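Local coordinates for collagen adhesin protein (Enterococcus faecalis, PDB 2Z1P) that probably binds collagen as a cell-wall-attached surface adhesin, its two-domain ligand-binding region closing round the ligand in the manner called the Collagen Hug, at residues D26-Y31 / Q138-E143; T59-L64 / I127-G132; A63-T68 / K115-N120. All coordinates share one frame; numbering follows the deposited sequence.

Contact 1. Residues D26-Y31 / Q138-E143; sequences DHTTLY and QRLTIE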
ATOM      1  N   ASP A  26       7.374  13.168  -2.510  1.00 56.31           N
ATOM      2  CA  ASP A  26       7.633  12.925  -3.924  1.00 56.31           C
ATOM      3  C   ASP A  26       6.962  13.975  -4.811  1.00 56.31           C
ATOM      4  O   ASP A  26       7.638  14.675  -5.567  1.00 56.31           O
ATOM      5  CB  ASP A  26       7.167  11.538  -4.321  1.00 67.60           C
ATOM      6  CG  ASP A  26       7.549  11.201  -5.737  1.00 67.60           C
ATOM      7  OD1 ASP A  26       8.766  11.161  -6.029  1.00 67.60           O
ATOM      8  OD2 ASP A  26       6.635  10.984  -6.560  1.00 67.60           O
ATOM      9  N   HIS A  27       5.637  14.078  -4.733  1.00 40.15           N
ATOM     10  CA  HIS A  27       4.911  15.086  -5.501  1.00 40.15           C
ATOM     11  C   HIS A  27       3.971  15.820  -4.541  1.00 40.15           C
ATOM     12  O   HIS A  27       3.510  15.245  -3.559  1.00 40.15           O
ATOM     13  CB  HIS A  27       4.130  14.444  -6.643  1.00 58.66           C
ATOM     14  CG  HIS A  27       3.328  13.254  -6.230  1.00 58.66           C
ATOM     15  ND1 HIS A  27       3.899  12.034  -5.953  1.00 58.66           N
ATOM     16  CD2 HIS A  27       1.996  13.104  -6.023  1.00 58.66           C
ATOM     17  CE1 HIS A  27       2.956  11.178  -5.593  1.00 58.66           C
ATOM     18  NE2 HIS A  27       1.794  11.804  -5.628  1.00 58.66           N
ATOM     19  N   THR A  28       3.693  17.092  -4.819  1.00 56.45           N
ATOM     20  CA  THR A  28       2.835  17.896  -3.948  1.00 56.45           C
ATOM     21  C   THR A  28       1.341  17.917  -4.287  1.00 56.45           C
ATOM     22  O   THR A  28       0.586  18.729  -3.754  1.00 56.45           O
ATOM     23  CB  THR A  28       3.364  19.353  -3.853  1.00 54.58           C
ATOM     24  OG1 THR A  28       3.854  19.779  -5.131  1.00 54.58           O
ATOM     25  CG2 THR A  28       4.482  19.446  -2.810  1.00 54.58           C
ATOM     26  N   THR A  29       0.918  17.024  -5.172  1.00 41.43           N
ATOM     27  CA  THR A  29      -0.490  16.920  -5.523  1.00 41.43           C
ATOM     28  C   THR A  29      -0.944  15.518  -5.116  1.00 41.43           C
ATOM     29  O   THR A  29      -0.562  14.526  -5.742  1.00 41.43           O
ATOM     30  CB  THR A  29      -0.720  17.116  -7.028  1.00 49.11           C
ATOM     31  OG1 THR A  29      -0.303  18.435  -7.418  1.00 49.11           O
ATOM     32  CG2 THR A  29      -2.191  16.928  -7.350  1.00 49.11           C
ATOM     33  N   LEU A  30      -1.742  15.442  -4.052  1.00 43.24           N
ATOM     34  CA  LEU A  30      -2.235  14.168  -3.543  1.00 43.24           C
ATOM     35  C   LEU A  30      -3.692  13.896  -3.901  1.00 43.24           C
ATOM     36  O   LEU A  30      -4.435  14.799  -4.292  1.00 43.24           O
ATOM     37  CB  LEU A  30      -2.122  14.112  -2.010  1.00 35.42           C
ATOM     38  CG  LEU A  30      -0.817  14.350  -1.251  1.00 35.42           C
ATOM     39  CD1 LEU A  30       0.320  13.642  -1.960  1.00 35.42           C
ATOM     40  CD2 LEU A  30      -0.545  15.834  -1.162  1.00 35.42           C
ATOM     41  N   TYR A  31      -4.092  12.634  -3.748  1.00 53.33           N
ATOM     42  CA  TYR A  31      -5.465  12.217  -3.990  1.00 53.33           C
ATOM     43  C   TYR A  31      -5.979  11.600  -2.700  1.00 53.33           C
ATOM     44  O   TYR A  31      -5.248  10.926  -1.982  1.00 53.33           O
ATOM     45  CB  TYR A  31      -5.560  11.224  -5.171  1.00 47.71           C
ATOM     46  CG  TYR A  31      -4.838   9.890  -5.037  1.00 47.71           C
ATOM     47  CD1 TYR A  31      -5.366   8.845  -4.265  1.00 47.71           C
ATOM     48  CD2 TYR A  31      -3.638   9.657  -5.725  1.00 47.71           C
ATOM     49  CE1 TYR A  31      -4.709   7.599  -4.186  1.00 47.71           C
ATOM     50  CE2 TYR A  31      -2.980   8.421  -5.650  1.00 47.71           C
ATOM     51  CZ  TYR A  31      -3.520   7.404  -4.881  1.00 47.71           C
ATOM     52  OH  TYR A  31      -2.855   6.207  -4.798  1.00 47.71           O
ATOM     53  N   GLN A 138       5.165  24.460   2.141  1.00 41.20           N
ATOM     54  CA  GLN A 138       4.774  23.875   0.879  1.00 41.20           C
ATOM     55  C   GLN A 138       3.285  23.892   0.605  1.00 41.20           C
ATOM     56  O   GLN A 138       2.465  23.684   1.497  1.00 41.20           O
ATOM     57  CB  GLN A 138       5.281  22.453   0.814  1.00 42.78           C
ATOM     58  CG  GLN A 138       6.736  22.352   1.112  1.00 42.78           C
ATOM     59  CD  GLN A 138       7.204  20.928   1.079  1.00 42.78           C
ATOM     60  OE1 GLN A 138       7.673  20.395   2.079  1.00 42.78           O
ATOM     61  NE2 GLN A 138       7.070  20.291  -0.076  1.00 42.78           N
ATOM     62  N   ARG A 139       2.962  24.141  -0.658  1.00 40.04           N
ATOM     63  CA  ARG A 139       1.601  24.185  -1.154  1.00 40.04           C
ATOM     64  C   ARG A 139       1.179  22.772  -1.556  1.00 40.04           C
ATOM     65  O   ARG A 139       1.528  22.289  -2.632  1.00 40.04           O
ATOM     66  CB  ARG A 139       1.538  25.103  -2.368  1.00 59.83           C
ATOM     67  CG  ARG A 139       0.298  24.944  -3.215  1.00 59.83           C
ATOM     68  CD  ARG A 139      -0.715  26.021  -2.910  1.00 59.83           C
ATOM     69  NE  ARG A 139      -0.272  27.355  -3.317  1.00 59.83           N
ATOM     70  CZ  ARG A 139       0.053  27.690  -4.562  1.00 59.83           C
ATOM     71  NH1 ARG A 139      -0.001  26.784  -5.537  1.00 59.83           N
ATOM     72  NH2 ARG A 139       0.413  28.939  -4.838  1.00 59.83           N
ATOM     73  N   LEU A 140       0.438  22.108  -0.678  1.00 44.59           N
ATOM     74  CA  LEU A 140      -0.054  20.758  -0.934  1.00 44.59           C
ATOM     75  C   LEU A 140      -1.506  20.811  -1.410  1.00 44.59           C
ATOM     76  O   LEU A 140      -2.346  21.486  -0.819  1.00 44.59           O
ATOM     77  CB  LEU A 140       0.063  19.906   0.334  1.00 40.36           C
ATOM     78  CG  LEU A 140       1.378  19.160   0.565  1.00 40.36           C
ATOM     79  CD1 LEU A 140       2.562  19.977   0.096  1.00 40.36           C
ATOM     80  CD2 LEU A 140       1.492  18.839   2.032  1.00 40.36           C
ATOM     81  N   THR A 141      -1.794  20.090  -2.481  1.00 39.26           N
ATOM     82  CA  THR A 141      -3.126  20.084  -3.044  1.00 39.26           C
ATOM     83  C   THR A 141      -3.686  18.662  -3.074  1.00 39.26           C
ATOM     84  O   THR A 141      -3.158  17.775  -3.747  1.00 39.26           O
ATOM     85  CB  THR A 141      -3.102  20.672  -4.481  1.00 50.99           C
ATOM     86  OG1 THR A 141      -2.166  21.752  -4.537  1.00 50.99           O
ATOM     87  CG2 THR A 141      -4.467  21.214  -4.875  1.00 50.99           C
ATOM     88  N   ILE A 142      -4.758  18.458  -2.320  1.00 56.93           N
ATOM     89  CA  ILE A 142      -5.439  17.171  -2.242  1.00 56.93           C
ATOM     90  C   ILE A 142      -6.706  17.298  -3.104  1.00 56.93           C
ATOM     91  O   ILE A 142      -7.700  17.892  -2.684  1.00 56.93           O
ATOM     92  CB  ILE A 142      -5.830  16.865  -0.790  1.00 45.96           C
ATOM     93  CG1 ILE A 142      -4.608  16.996   0.117  1.00 45.96           C
ATOM     94  CG2 ILE A 142      -6.393  15.462  -0.693  1.00 45.96           C
ATOM     95  CD1 ILE A 142      -4.961  17.076   1.580  1.00 45.96           C
ATOM     96  N   GLU A 143      -6.652  16.736  -4.308  1.00 70.68           N
ATOM     97  CA  GLU A 143      -7.753  16.810  -5.268  1.00 70.68           C
ATOM     98  C   GLU A 143      -8.948  15.886  -5.037  1.00 70.68           C
ATOM     99  O   GLU A 143      -8.868  14.942  -4.252  1.00 70.68           O
ATOM    100  CB  GLU A 143      -7.191  16.593  -6.678  1.00 78.71           C
ATOM    101  CG  GLU A 143      -6.313  15.352  -6.822  1.00 78.71           C
ATOM    102  CD  GLU A 143      -5.349  15.442  -8.002  1.00 78.71           C
ATOM    103  OE1 GLU A 143      -5.430  16.436  -8.769  1.00 78.71           O
ATOM    104  OE2 GLU A 143      -4.510  14.519  -8.161  1.00 78.71           O
TER
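Thr28 lays its methyl CG2 across Leu140, 3.5 Å from Leu140 CD1. The two side chains cross at about a right angle, and Thr28 CB rests near the carbonyl oxygen of Arg139. Two residues on, Leu30 takes over the apolar contact. Its CD2 methyl lies 4.2 Å from Leu140 CG, and its CB lies 4.4 Å from Ile142 CG1. Leu30 and Ile142 are bridge partners on one face of the sheet; Thr29, Thr141 and Glu143 project from the other. There the carboxylate of Glu143 crosses Thr29, with Glu143 OE2 3.4 Å from Thr29 CG2. With chi1 at 51°, Glu143 CG sits between backbone N and carbonyl carbon, 3.2 Å from Leu30 O, and the extended chain carries the carboxylate on to Thr29.

The backbones run parallel. Thr141 N donates to Thr28 O at 3.0 Å, nearly straight (169° at the hydrogen). Leu30 N donates to Thr141 O (2.7 Å), and Leu30 O accepts from Glu143 N (2.9 Å). Before the strand, the His27 ring is hydrogen-bonded at both nitrogens, ND1 to Asp26 OD2 and NE2 to Glu34.

Strand 138-143 is the middle of a three-strand mixed sheet, with 29-31 on one side and antiparallel strand 125-129 on the other. The apolar face of Leu30, Leu140 and Ile142 packs on strands 64-66 and 107-116, as the two sheets of an Ig-like sandwich do.

Contact 2. Residues T59-L64 / I127-G132; sequences TLPDAL and IETDFG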
ATOM      1  N   THR A  59       5.066  18.294  12.987  1.00 47.18           N
ATOM      2  CA  THR A  59       3.636  18.337  13.263  1.00 47.18           C
ATOM      3  C   THR A  59       2.892  18.280  11.928  1.00 47.18           C
ATOM      4  O   THR A  59       3.117  19.105  11.041  1.00 47.18           O
ATOM      5  CB  THR A  59       3.263  19.613  14.070  1.00 60.48           C
ATOM      6  OG1 THR A  59       1.908  19.982  13.796  1.00 60.48           O
ATOM      7  CG2 THR A  59       4.181  20.762  13.723  1.00 60.48           C
ATOM      8  N   LEU A  60       2.010  17.291  11.805  1.00 55.36           N
ATOM      9  CA  LEU A  60       1.254  17.038  10.581  1.00 55.36           C
ATOM     10  C   LEU A  60      -0.078  17.775  10.430  1.00 55.36           C
ATOM     11  O   LEU A  60      -0.780  18.026  11.411  1.00 55.36           O
ATOM     12  CB  LEU A  60       0.996  15.531  10.459  1.00 35.03           C
ATOM     13  CG  LEU A  60       2.171  14.574  10.736  1.00 35.03           C
ATOM     14  CD1 LEU A  60       1.669  13.137  10.713  1.00 35.03           C
ATOM     15  CD2 LEU A  60       3.278  14.760   9.717  1.00 35.03           C
ATOM     16  N   PRO A  61      -0.442  18.117   9.180  1.00 47.64           N
ATOM     17  CA  PRO A  61      -1.677  18.817   8.827  1.00 47.64           C
ATOM     18  C   PRO A  61      -2.845  17.881   9.067  1.00 47.64           C
ATOM     19  O   PRO A  61      -2.713  16.666   8.934  1.00 47.64           O
ATOM     20  CB  PRO A  61      -1.513  19.097   7.334  1.00 52.73           C
ATOM     21  CG  PRO A  61      -0.053  19.037   7.116  1.00 52.73           C
ATOM     22  CD  PRO A  61       0.373  17.898   7.977  1.00 52.73           C
ATOM     23  N   ASP A  62      -3.996  18.446   9.387  1.00 53.03           N
ATOM     24  CA  ASP A  62      -5.164  17.632   9.642  1.00 53.03           C
ATOM     25  C   ASP A  62      -5.523  16.822   8.413  1.00 53.03           C
ATOM     26  O   ASP A  62      -6.193  15.799   8.519  1.00 53.03           O
ATOM     27  CB  ASP A  62      -6.354  18.508  10.050  1.00 67.54           C
ATOM     28  CG  ASP A  62      -6.084  19.324  11.307  1.00 67.54           C
ATOM     29  OD1 ASP A  62      -5.471  18.785  12.256  1.00 67.54           O
ATOM     30  OD2 ASP A  62      -6.498  20.504  11.349  1.00 67.54           O
ATOM     31  N   ALA A  63      -5.076  17.262   7.246  1.00 43.69           N
ATOM     32  CA  ALA A  63      -5.421  16.545   6.030  1.00 43.69           C
ATOM     33  C   ALA A  63      -4.562  15.304   5.743  1.00 43.69           C
ATOM     34  O   ALA A  63      -4.959  14.452   4.944  1.00 43.69           O
ATOM     35  CB  ALA A  63      -5.397  17.506   4.837  1.00 42.35           C
ATOM     36  N   LEU A  64      -3.399  15.192   6.392  1.00 49.62           N
ATOM     37  CA  LEU A  64      -2.504  14.040   6.172  1.00 49.62           C
ATOM     38  C   LEU A  64      -2.174  13.250   7.440  1.00 49.62           C
ATOM     39  O   LEU A  64      -1.265  13.601   8.181  1.00 49.62           O
ATOM     40  CB  LEU A  64      -1.193  14.497   5.532  1.00 60.79           C
ATOM     41  CG  LEU A  64      -1.245  15.016   4.099  1.00 60.79           C
ATOM     42  CD1 LEU A  64      -2.152  16.208   4.019  1.00 60.79           C
ATOM     43  CD2 LEU A  64       0.140  15.412   3.662  1.00 60.79           C
ATOM     44  N   ILE A 127      -3.645  23.285   0.862  1.00 44.52           N
ATOM     45  CA  ILE A 127      -3.132  23.610   2.176  1.00 44.52           C
ATOM     46  C   ILE A 127      -1.680  24.052   2.043  1.00 44.52           C
ATOM     47  O   ILE A 127      -1.006  23.677   1.090  1.00 44.52           O
ATOM     48  CB  ILE A 127      -3.246  22.396   3.143  1.00 36.01           C
ATOM     49  CG1 ILE A 127      -2.412  21.213   2.658  1.00 36.01           C
ATOM     50  CG2 ILE A 127      -4.684  21.956   3.232  1.00 36.01           C
ATOM     51  CD1 ILE A 127      -2.551  19.986   3.535  1.00 36.01           C
ATOM     52  N   GLU A 128      -1.219  24.882   2.979  1.00 51.71           N
ATOM     53  CA  GLU A 128       0.156  25.367   2.978  1.00 51.71           C
ATOM     54  C   GLU A 128       0.755  25.036   4.324  1.00 51.71           C
ATOM     55  O   GLU A 128       0.366  25.606   5.335  1.00 51.71           O
ATOM     56  CB  GLU A 128       0.209  26.873   2.772  1.00 50.21           C
ATOM     57  CG  GLU A 128      -0.380  27.321   1.471  1.00 50.21           C
ATOM     58  CD  GLU A 128       0.091  28.693   1.081  1.00 50.21           C
ATOM     59  OE1 GLU A 128       0.179  29.562   1.978  1.00 50.21           O
ATOM     60  OE2 GLU A 128       0.366  28.898  -0.124  1.00 50.21           O
ATOM     61  N   THR A 129       1.716  24.124   4.341  1.00 46.21           N
ATOM     62  CA  THR A 129       2.316  23.723   5.603  1.00 46.21           C
ATOM     63  C   THR A 129       3.824  23.524   5.524  1.00 46.21           C
ATOM     64  O   THR A 129       4.342  23.069   4.507  1.00 46.21           O
ATOM     65  CB  THR A 129       1.694  22.419   6.087  1.00 39.06           C
ATOM     66  OG1 THR A 129       2.300  22.039   7.325  1.00 39.06           O
ATOM     67  CG2 THR A 129       1.910  21.318   5.052  1.00 39.06           C
ATOM     68  N   ASP A 130       4.515  23.866   6.612  1.00 47.23           N
ATOM     69  CA  ASP A 130       5.972  23.726   6.716  1.00 47.23           C
ATOM     70  C   ASP A 130       6.278  22.580   7.681  1.00 47.23           C
ATOM     71  O   ASP A 130       7.441  22.252   7.934  1.00 47.23           O
ATOM     72  CB  ASP A 130       6.596  25.028   7.236  1.00 71.33           C
ATOM     73  CG  ASP A 130       6.238  25.319   8.690  1.00 71.33           C
ATOM     74  OD1 ASP A 130       5.042  25.251   9.063  1.00 71.33           O
ATOM     75  OD2 ASP A 130       7.158  25.627   9.467  1.00 71.33           O
ATOM     76  N   PHE A 131       5.205  21.993   8.215  1.00 52.59           N
ATOM     77  CA  PHE A 131       5.252  20.871   9.152  1.00 52.59           C
ATOM     78  C   PHE A 131       5.766  21.216  10.556  1.00 52.59           C
ATOM     79  O   PHE A 131       6.201  20.328  11.297  1.00 52.59           O
ATOM     80  CB  PHE A 131       6.078  19.745   8.533  1.00 41.41           C
ATOM     81  CG  PHE A 131       5.458  19.159   7.296  1.00 41.41           C
ATOM     82  CD1 PHE A 131       4.413  18.245   7.394  1.00 41.41           C
ATOM     83  CD2 PHE A 131       5.875  19.560   6.035  1.00 41.41           C
ATOM     84  CE1 PHE A 131       3.794  17.748   6.256  1.00 41.41           C
ATOM     85  CE2 PHE A 131       5.264  19.069   4.897  1.00 41.41           C
ATOM     86  CZ  PHE A 131       4.219  18.159   5.008  1.00 41.41           C
ATOM     87  N   GLY A 132       5.675  22.499  10.921  1.00 66.86           N
ATOM     88  CA  GLY A 132       6.149  22.959  12.219  1.00 66.86           C
ATOM     89  C   GLY A 132       7.666  22.935  12.217  1.00 66.86           C
ATOM     90  O   GLY A 132       8.294  22.621  13.223  1.00 66.86           O
TER
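Pro61 presses its ring against three side chains of 127-132, where the loop 59-64 meets strand 125-129 in the Ig-like first domain. Pro61 CG meets the Thr129 methyl CG2 at 3.6 Å. Pro61 CD lies 3.8 Å from Phe131 CE1, and the two side chains approach obliquely. Pro61 CB faces Ile127 CD1. That methyl also touches Ala63 CB and Leu64 CD1, the latter at 3.8 Å, so the end of Ile127 fits against the type I turn of residues 61 to 64. At the other end Thr59 CG2 sits 3.3 Å from Gly132 CA. Thr59 N donates to Phe131 O at 2.9 Å, approaching from above the carbonyl plane, 43° out of it.

Behind these contacts, the turn is closed by Leu64 N donating to Pro61 O. An ST turn sets the backbone at Phe131. With chi1 at 180°, the Thr129 hydroxyl lies beside its carbonyl carbon, where OG1 can accept from Phe131 N at 3.0 Å. Leu140 of strand 138-143 lies beside both Ile127 and Thr129. Val23 and Leu25 of strand 20-25 pack on the Phe131 ring. Thr129 CG2 covers one face of that ring, 3.9 Å above the plane and offset toward the rim.

Contact 3. Residues A63-T68 / K115-N120; sequences ALVGMT and KTLITN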
ATOM      1  N   ALA A  63      -5.076  17.262   7.246  1.00 43.69           N
ATOM      2  CA  ALA A  63      -5.421  16.545   6.030  1.00 43.69           C
ATOM      3  C   ALA A  63      -4.562  15.304   5.743  1.00 43.69           C
ATOM      4  O   ALA A  63      -4.959  14.452   4.944  1.00 43.69           O
ATOM      5  CB  ALA A  63      -5.397  17.506   4.837  1.00 42.35           C
ATOM      6  N   LEU A  64      -3.399  15.192   6.392  1.00 49.62           N
ATOM      7  CA  LEU A  64      -2.504  14.040   6.172  1.00 49.62           C
ATOM      8  C   LEU A  64      -2.174  13.250   7.440  1.00 49.62           C
ATOM      9  O   LEU A  64      -1.265  13.601   8.181  1.00 49.62           O
ATOM     10  CB  LEU A  64      -1.193  14.497   5.532  1.00 60.79           C
ATOM     11  CG  LEU A  64      -1.245  15.016   4.099  1.00 60.79           C
ATOM     12  CD1 LEU A  64      -2.152  16.208   4.019  1.00 60.79           C
ATOM     13  CD2 LEU A  64       0.140  15.412   3.662  1.00 60.79           C
ATOM     14  N   VAL A  65      -2.902  12.171   7.671  1.00 47.13           N
ATOM     15  CA  VAL A  65      -2.696  11.354   8.850  1.00 47.13           C
ATOM     16  C   VAL A  65      -1.497  10.440   8.720  1.00 47.13           C
ATOM     17  O   VAL A  65      -1.377   9.723   7.730  1.00 47.13           O
ATOM     18  CB  VAL A  65      -3.904  10.481   9.105  1.00 56.66           C
ATOM     19  CG1 VAL A  65      -3.681   9.668  10.362  1.00 56.66           C
ATOM     20  CG2 VAL A  65      -5.157  11.349   9.198  1.00 56.66           C
ATOM     21  N   GLY A  66      -0.615  10.461   9.719  1.00 39.96           N
ATOM     22  CA  GLY A  66       0.563   9.602   9.690  1.00 39.96           C
ATOM     23  C   GLY A  66       0.097   8.192   9.982  1.00 39.96           C
ATOM     24  O   GLY A  66      -0.868   8.009  10.710  1.00 39.96           O
ATOM     25  N   MET A  67       0.757   7.185   9.433  1.00 58.64           N
ATOM     26  CA  MET A  67       0.312   5.819   9.674  1.00 58.64           C
ATOM     27  C   MET A  67       1.123   5.074  10.728  1.00 58.64           C
ATOM     28  O   MET A  67       2.306   4.776  10.536  1.00 58.64           O
ATOM     29  CB  MET A  67       0.307   5.033   8.363  1.00 53.61           C
ATOM     30  CG  MET A  67      -0.620   5.613   7.307  1.00 53.61           C
ATOM     31  SD  MET A  67      -0.618   4.660   5.778  1.00 53.61           S
ATOM     32  CE  MET A  67       0.964   5.205   5.027  1.00 53.61           C
ATOM     33  N   THR A  68       0.457   4.771  11.839  1.00 66.09           N
ATOM     34  CA  THR A  68       1.054   4.064  12.966  1.00 66.09           C
ATOM     35  C   THR A  68       1.004   2.561  12.724  1.00 66.09           C
ATOM     36  O   THR A  68       1.059   2.109  11.585  1.00 66.09           O
ATOM     37  CB  THR A  68       0.275   4.372  14.257  1.00 57.25           C
ATOM     38  OG1 THR A  68      -1.033   3.782  14.182  1.00 57.25           O
ATOM     39  CG2 THR A  68       0.139   5.880  14.441  1.00 57.25           C
ATOM     40  N   LYS A 115      -1.227   8.972   5.056  1.00 37.73           N
ATOM     41  CA  LYS A 115      -2.332   8.609   4.195  1.00 37.73           C
ATOM     42  C   LYS A 115      -3.193   9.848   4.156  1.00 37.73           C
ATOM     43  O   LYS A 115      -3.641  10.329   5.193  1.00 37.73           O
ATOM     44  CB  LYS A 115      -3.110   7.409   4.745  1.00 61.39           C
ATOM     45  CG  LYS A 115      -3.750   7.567   6.106  1.00 61.39           C
ATOM     46  CD  LYS A 115      -4.610   6.337   6.358  1.00 61.39           C
ATOM     47  CE  LYS A 115      -5.508   6.466   7.581  1.00 61.39           C
ATOM     48  NZ  LYS A 115      -4.754   6.362   8.853  1.00 61.39           N
ATOM     49  N   THR A 116      -3.379  10.383   2.955  1.00 43.72           N
ATOM     50  CA  THR A 116      -4.171  11.585   2.750  1.00 43.72           C
ATOM     51  C   THR A 116      -5.611  11.295   3.131  1.00 43.72           C
ATOM     52  O   THR A 116      -6.264  10.499   2.465  1.00 43.72           O
ATOM     53  CB  THR A 116      -4.113  12.013   1.272  1.00 51.75           C
ATOM     54  OG1 THR A 116      -2.742  12.143   0.873  1.00 51.75           O
ATOM     55  CG2 THR A 116      -4.809  13.336   1.067  1.00 51.75           C
ATOM     56  N   LEU A 117      -6.114  11.924   4.192  1.00 61.91           N
ATOM     57  CA  LEU A 117      -7.490  11.667   4.605  1.00 61.91           C
ATOM     58  C   LEU A 117      -8.428  11.746   3.420  1.00 61.91           C
ATOM     59  O   LEU A 117      -8.340  12.660   2.590  1.00 61.91           O
ATOM     60  CB  LEU A 117      -7.946  12.637   5.701  1.00 59.34           C
ATOM     61  CG  LEU A 117      -7.608  12.205   7.136  1.00 59.34           C
ATOM     62  CD1 LEU A 117      -8.146  13.240   8.111  1.00 59.34           C
ATOM     63  CD2 LEU A 117      -8.209  10.835   7.427  1.00 59.34           C
ATOM     64  N   ILE A 118      -9.314  10.758   3.346  1.00 60.95           N
ATOM     65  CA  ILE A 118     -10.276  10.654   2.260  1.00 60.95           C
ATOM     66  C   ILE A 118     -11.618  11.331   2.560  1.00 60.95           C
ATOM     67  O   ILE A 118     -12.662  10.691   2.521  1.00 60.95           O
ATOM     68  CB  ILE A 118     -10.494   9.176   1.908  1.00 48.91           C
ATOM     69  N   THR A 119     -11.588  12.624   2.867  1.00 80.14           N
ATOM     70  CA  THR A 119     -12.818  13.367   3.125  1.00 80.14           C
ATOM     71  C   THR A 119     -13.334  13.672   1.730  1.00 80.14           C
ATOM     72  O   THR A 119     -12.564  14.088   0.868  1.00 80.14           O
ATOM     73  CB  THR A 119     -12.538  14.683   3.827  1.00 62.20           C
ATOM     74  OG1 THR A 119     -12.029  15.623   2.874  1.00 62.20           O
ATOM     75  CG2 THR A 119     -11.509  14.473   4.932  1.00 62.20           C
ATOM     76  N   ASN A 120     -14.629  13.488   1.503  1.00 77.52           N
ATOM     77  CA  ASN A 120     -15.170  13.703   0.168  1.00 77.52           C
ATOM     78  C   ASN A 120     -15.450  15.130  -0.313  1.00 77.52           C
ATOM     79  O   ASN A 120     -16.011  15.962   0.408  1.00 77.52           O
ATOM     80  CB  ASN A 120     -16.410  12.825  -0.019  1.00 74.76           C
ATOM     81  CG  ASN A 120     -16.127  11.595  -0.875  1.00 74.76           C
ATOM     82  OD1 ASN A 120     -16.549  10.480  -0.555  1.00 74.76           O
ATOM     83  ND2 ASN A 120     -15.416  11.800  -1.979  1.00 74.76           N
TER
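Lys115 crosses Met67 obliquely near its base and lies alongside Val65, its tip bent toward Val65 CG1. Its CB lies 3.9 Å from Met67 SD. CG is set between backbone N and carbonyl carbon (chi1 61°), which puts it 3.9 Å from Met67 CG and also close to Val65 O. CD still touches Met67 CG, at 4.2 Å. The chain stays extended this far, then bends at chi4 (-73°). The bend brings NZ within 3.8 Å of Val65 CG1, and the two side chains point the same way. The charge itself is met by Glu169, in a salt bridge. Glu169 falls in the collagen-binding family region, so the bridge probably spans the interface between the two domains. Met67 also touches Glu169, and both Met67 and Lys115 pack on Met35 of strand 35-43.

Val65 makes a second contact with its other branch. Its CG2 meets Leu117 CG at 3.3 Å, obliquely, and lies near both Leu117 methyls.

The backbones are antiparallel. Lys115 N donates to Val65 O at 2.8 Å; the return bond from Val65 N to Lys115 O is weak. Leu117 N closes on Ala63 O at 2.9 Å, just past the last strand residue. Leu64 and Thr116 form the non-hydrogen-bonded pair between these bonds, and both point to the side where Ile142 lies.

This is a short antiparallel edge pairing, strand 64-66 on 107-116, of an Ig-like domain.

Overall arrangement
All three contacts lie in the first Ig-like domain, with centres about 11 to 12 Å apart. Contacts 1 and 2 meet along one sheet, where Leu140 N lies 2.8 Å from Ile127 O, a probable hydrogen bond. Contact 3 belongs to the facing sheet and shares Ala63 and Leu64 with contact 2. Ile142 of contact 1 joins the sets: its CD1 is 3.3 Å from Ala63 CB, and its CG2 is 3.2 Å from Thr116 CG2. In sequence, contacts 2 and 3 are nested within the loop closed by contact 1. Contact 1 pairs two strands, and contact 2 joins a loop to a strand and the turn after it.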